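PDB 5F9P: anthrone oxidase-like protein from Streptomyces ambofaciens, which acts as a C-C bond cleaving oxygenase in atypical angucycline biosynthesis, in the oxidative opening of ring B. Local coordinates for residues G111-G116 with F155-V160; A147-V152 with E187-Q192. All blocks are in the same frame, centred on the assembly; numbering follows the deposited sequence.

Interaction 1. Residues G111-G116 with F155-V160; sequences GKIEIG and FRAHVV
Ile113 lays its branched side chain against Ala157 and Val159, two residues placed two apart on strand 155-160, and so meets the same face of that strand twice. It buries the most surface in this contact, and the two smaller residues together form the bed on which it rests. Its methylene comes down on the methyl of alanine, CG1 of Ile113 standing 3.7 Å from CB of Ala157. The gamma methyl leans on the valine: CG2 of Ile113 is 4.0 Å from CG2 of Val159. The terminal methyl CD1 heads for the same valine methyl, but the modelled spacing is shorter than carbons allow, so the exact place of CD1 is doubtful. With CG1 anti to the carbonyl carbon (chi1 -70°) and the chain extended beyond it (chi2 170°), the isoleucine reaches both neighbours at once. Alanine suits its place because the backbones come near here, the CA atoms of Ile113 and Ala157 being 6.7 Å apart; beta-branched valine, whose CA is farther off, reaches across with a gamma methyl while keeping an extended strand.

Between these two residues, His158 points to the other face of the sheet, where its NE2 is hydrogen-bonded to Ser176 OG. Arg156, just before Ala157, forms salt bridges with Asp121 and Asp181. Thr103 and Thr105 of strand 92-105 also touch Ile113.

The contact joins the small antiparallel pair of strands 2-3 and 113-114 to the main sheet through buried apolar side chains, with the two segments sharing no backbone bonds. Arg156 and Ala157 both face Gln179 in a classic beta bulge at the start of strand 155-167, which belongs to the closed antiparallel barrel characteristic of the dimeric alpha-beta barrel clan.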
# COMPACT_ATOMS: atom_id res chain seq x y z
N GLY A 111 3.76 -3.03 16.94
CA GLY A 111 5.05 -3.61 16.57
C GLY A 111 5.48 -3.10 15.21
O GLY A 111 4.64 -2.66 14.41
N LYS A 112 6.78 -3.13 14.93
CA LYS A 112 7.27 -2.68 13.62
C LYS A 112 7.00 -3.72 12.54
O LYS A 112 6.99 -4.93 12.78
CB LYS A 112 8.76 -2.33 13.65
CG LYS A 112 9.12 -1.23 14.65
CD LYS A 112 10.58 -0.79 14.50
CE LYS A 112 11.04 0.08 15.67
NZ LYS A 112 10.31 1.38 15.76
N ILE A 113 6.78 -3.23 11.33
CA ILE A 113 6.38 -4.07 10.24
C ILE A 113 7.47 -4.06 9.18
O ILE A 113 8.04 -3.01 8.88
CB ILE A 113 5.02 -3.57 9.70
CG1 ILE A 113 3.95 -3.89 10.76
CG2 ILE A 113 4.71 -4.18 8.35
CD1 ILE A 113 2.59 -3.26 10.52
N GLU A 114 7.78 -5.23 8.64
CA GLU A 114 8.75 -5.34 7.58
C GLU A 114 8.09 -5.81 6.30
O GLU A 114 7.30 -6.75 6.32
CB GLU A 114 9.86 -6.31 7.95
CG GLU A 114 10.93 -6.41 6.88
CD GLU A 114 12.16 -7.19 7.33
OE1 GLU A 114 12.10 -7.88 8.38
OE2 GLU A 114 13.19 -7.11 6.62
N ILE A 115 8.42 -5.17 5.19
CA ILE A 115 7.93 -5.59 3.89
C ILE A 115 9.10 -5.94 2.96
O ILE A 115 10.16 -5.32 3.03
CB ILE A 115 7.04 -4.51 3.25
CG1 ILE A 115 7.82 -3.20 3.05
CG2 ILE A 115 5.80 -4.29 4.12
CD1 ILE A 115 7.11 -2.18 2.14
N GLY A 116 8.91 -6.94 2.11
CA GLY A 116 10.01 -7.43 1.27
C GLY A 116 9.68 -8.76 0.61
O GLY A 116 8.86 -9.52 1.11
N PHE A 155 -2.66 -14.34 10.53
CA PHE A 155 -2.47 -12.90 10.47
C PHE A 155 -1.05 -12.58 10.89
O PHE A 155 -0.56 -13.10 11.90
CB PHE A 155 -3.46 -12.18 11.39
CG PHE A 155 -3.10 -10.74 11.62
CD1 PHE A 155 -3.45 -9.76 10.69
CD2 PHE A 155 -2.40 -10.35 12.76
CE1 PHE A 155 -3.11 -8.43 10.91
CE2 PHE A 155 -2.07 -9.02 12.98
CZ PHE A 155 -2.42 -8.06 12.04
N ARG A 156 -0.38 -11.71 10.13
CA ARG A 156 0.98 -11.30 10.49
C ARG A 156 1.09 -9.86 10.97
O ARG A 156 1.75 -9.59 11.98
CB ARG A 156 1.94 -11.52 9.32
CG ARG A 156 2.11 -12.98 8.94
CD ARG A 156 3.07 -13.11 7.75
NE ARG A 156 3.34 -14.51 7.46
CZ ARG A 156 4.19 -14.92 6.54
NH1 ARG A 156 4.85 -14.04 5.79
NH2 ARG A 156 4.37 -16.23 6.36
N ALA A 157 0.47 -8.93 10.25
CA ALA A 157 0.63 -7.51 10.56
C ALA A 157 -0.40 -6.63 9.87
O ALA A 157 -1.01 -7.01 8.86
CB ALA A 157 2.06 -7.04 10.21
N HIS A 158 -0.60 -5.44 10.43
CA HIS A 158 -1.56 -4.48 9.88
C HIS A 158 -1.02 -3.07 10.00
O HIS A 158 -0.62 -2.63 11.10
CB HIS A 158 -2.91 -4.55 10.60
CG HIS A 158 -4.00 -3.76 9.93
ND1 HIS A 158 -5.03 -3.16 10.63
CD2 HIS A 158 -4.22 -3.47 8.62
CE1 HIS A 158 -5.84 -2.54 9.78
NE2 HIS A 158 -5.37 -2.72 8.56
N VAL A 159 -1.00 -2.36 8.88
CA VAL A 159 -0.65 -0.95 8.83
C VAL A 159 -1.87 -0.13 8.44
O VAL A 159 -2.56 -0.47 7.46
CB VAL A 159 0.47 -0.69 7.79
CG1 VAL A 159 0.83 0.79 7.77
CG2 VAL A 159 1.71 -1.56 8.07
N VAL A 160 -2.15 0.93 9.19
CA VAL A 160 -3.25 1.83 8.82
C VAL A 160 -2.66 3.16 8.46
O VAL A 160 -1.93 3.75 9.25
CB VAL A 160 -4.27 2.01 9.98
CG1 VAL A 160 -5.39 2.98 9.59
CG2 VAL A 160 -4.85 0.66 10.41

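Interaction 2. Residues A147-V152 with E187-Q192; sequences AFLAQV and EAYRDQ
The phenol oxygen of Tyr189 lies against the rim of an aromatic ring: OH of Tyr189 sits near the plane of the Phe148 ring, 3.3 Å from its CZ and equally close to CE2. The two side chains cross at about a right angle, and CE1 of Tyr189 follows the oxygen to the same edge, 4.0 Å from CE2 of Phe148. Phe148 turns its ring this way from the crowded position between its backbone N and carbonyl carbon (chi1 69°).

Two aliphatic side chains of 147-152 also touch the tyrosine. Leu149 sends CD2 to the phenol end, 3.7 Å from CZ of Tyr189, although its CB does not point straight across. Val152 meets the root of the ring, its CG1 lying 3.7 Å from CD1 of Tyr189 and its CG2 reaching CE1 at 4.0 Å. Methyls CD2 of Leu149 and CG1 of Val152 sit obliquely to the ring, and both side chains run nearly at right angles to that of Tyr189. The 3-10 turn carries Phe148 and Leu149, and Val152 follows directly after it; together they face one partner, and a long flat residue such as tyrosine can span all three.

Arg201 of helix 199-211 makes a cation-pi contact with the Tyr189 ring, which the Trp180 ring also meets, and donates to the backbone oxygens of Tyr189 and Arg190, where helix 183-190 ends. Nearby, Arg190 grips Asp191 side-on through NE and NH2, the NH2 bond to OD2 measuring 2.9 Å.

Chemically, the contact between the segments is apolar apart from one oxygen. The C-H edge of a phenyl ring carries a slight positive potential, so an oxygen placed near its plane is probably weakly favoured, while the arginine beside the phenol ring would draw on its pi electrons.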
# COMPACT_ATOMS: atom_id res chain seq x y z
N ALA A 147 -7.62 -4.63 17.21
CA ALA A 147 -6.62 -5.34 17.99
C ALA A 147 -6.84 -6.86 17.92
O ALA A 147 -5.89 -7.63 18.02
CB ALA A 147 -6.64 -4.85 19.44
N PHE A 148 -8.08 -7.28 17.72
CA PHE A 148 -8.39 -8.72 17.69
C PHE A 148 -7.62 -9.45 16.59
O PHE A 148 -7.44 -10.66 16.65
CB PHE A 148 -9.89 -8.96 17.47
CG PHE A 148 -10.36 -8.57 16.10
CD1 PHE A 148 -10.80 -7.28 15.84
CD2 PHE A 148 -10.31 -9.48 15.05
CE1 PHE A 148 -11.22 -6.91 14.56
CE2 PHE A 148 -10.72 -9.12 13.78
CZ PHE A 148 -11.17 -7.83 13.53
N LEU A 149 -7.19 -8.72 15.56
CA LEU A 149 -6.54 -9.34 14.41
C LEU A 149 -5.32 -10.15 14.83
O LEU A 149 -5.05 -11.20 14.26
CB LEU A 149 -6.13 -8.29 13.37
CG LEU A 149 -7.19 -7.68 12.45
CD1 LEU A 149 -6.56 -6.53 11.69
CD2 LEU A 149 -7.77 -8.74 11.50
N ALA A 150 -4.58 -9.65 15.82
CA ALA A 150 -3.35 -10.30 16.27
C ALA A 150 -3.57 -11.75 16.70
O ALA A 150 -2.61 -12.53 16.76
CB ALA A 150 -2.69 -9.50 17.39
N GLN A 151 -4.81 -12.12 17.02
CA GLN A 151 -5.10 -13.49 17.41
C GLN A 151 -5.80 -14.29 16.32
O GLN A 151 -6.15 -15.44 16.51
CB GLN A 151 -5.87 -13.53 18.73
CG GLN A 151 -5.00 -13.21 19.96
CD GLN A 151 -4.74 -11.73 20.12
OE1 GLN A 151 -3.61 -11.29 20.37
NE2 GLN A 151 -5.80 -10.93 19.98
N VAL A 152 -6.00 -13.68 15.15
CA VAL A 152 -6.53 -14.39 14.00
C VAL A 152 -5.44 -15.29 13.39
O VAL A 152 -4.31 -14.84 13.20
CB VAL A 152 -7.03 -13.41 12.92
CG1 VAL A 152 -7.40 -14.17 11.63
CG2 VAL A 152 -8.21 -12.57 13.45
N GLU A 187 -8.26 -15.70 3.00
CA GLU A 187 -9.62 -15.90 2.52
C GLU A 187 -10.48 -16.60 3.57
O GLU A 187 -11.68 -16.35 3.66
CB GLU A 187 -9.62 -16.63 1.18
CG GLU A 187 -8.86 -15.86 0.11
CD GLU A 187 -8.89 -16.55 -1.24
OE1 GLU A 187 -9.03 -17.78 -1.27
OE2 GLU A 187 -8.77 -15.85 -2.26
N ALA A 188 -9.86 -17.45 4.38
CA ALA A 188 -10.56 -18.06 5.51
C ALA A 188 -11.10 -16.98 6.44
O ALA A 188 -12.26 -17.02 6.85
CB ALA A 188 -9.66 -19.03 6.26
N TYR A 189 -10.25 -16.01 6.79
CA TYR A 189 -10.69 -14.87 7.60
C TYR A 189 -11.70 -14.01 6.86
O TYR A 189 -12.79 -13.74 7.38
CB TYR A 189 -9.50 -14.01 8.04
CG TYR A 189 -9.93 -12.72 8.70
CD1 TYR A 189 -10.43 -12.70 10.00
CD2 TYR A 189 -9.85 -11.50 8.01
CE1 TYR A 189 -10.83 -11.51 10.61
CE2 TYR A 189 -10.26 -10.32 8.61
CZ TYR A 189 -10.75 -10.33 9.90
OH TYR A 189 -11.15 -9.14 10.49
N ARG A 190 -11.35 -13.57 5.66
CA ARG A 190 -12.21 -12.70 4.87
C ARG A 190 -13.64 -13.23 4.84
O ARG A 190 -14.60 -12.47 5.00
CB ARG A 190 -11.68 -12.60 3.44
CG ARG A 190 -12.48 -11.69 2.52
CD ARG A 190 -12.09 -11.89 1.06
NE ARG A 190 -12.46 -13.22 0.58
CZ ARG A 190 -12.05 -13.76 -0.57
NH1 ARG A 190 -11.24 -13.08 -1.38
NH2 ARG A 190 -12.45 -14.98 -0.91
N ASP A 191 -13.77 -14.55 4.67
CA ASP A 191 -15.06 -15.16 4.38
C ASP A 191 -15.78 -15.72 5.60
O ASP A 191 -16.77 -16.44 5.45
CB ASP A 191 -14.90 -16.26 3.30
CG ASP A 191 -14.50 -15.70 1.94
OD1 ASP A 191 -14.82 -14.52 1.67
OD2 ASP A 191 -13.84 -16.41 1.14
N GLN A 192 -15.30 -15.41 6.81
CA GLN A 192 -15.99 -15.87 8.01
C GLN A 192 -17.46 -15.50 7.92
O GLN A 192 -17.80 -14.39 7.50
CB GLN A 192 -15.40 -15.23 9.26
CG GLN A 192 -14.05 -15.75 9.68
CD GLN A 192 -13.48 -15.02 10.88
OE1 GLN A 192 -13.83 -13.86 11.14
NE2 GLN A 192 -12.59 -15.68 11.61

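Interactions 1 and 2 lie on the same side of the chain's centre, their own centres 15 Å apart, and strand 155-160 connects them. Its Ala157 and Val159 serve interaction 1, whereas Phe155 and His158 touch the 3-10 turn of interaction 2. CD2 of Phe155 stands 3.2 Å from O of Leu149, and ND1 of His158 lies 3.9 Å from CD1 of Leu149. Leu149 thus packs against the barrel strand as well as Tyr189. The side chains of His158 and Tyr189 each come to about 4 Å of bound glycerol, which is probably from the crystallisation liquor, though such molecules often mark pockets.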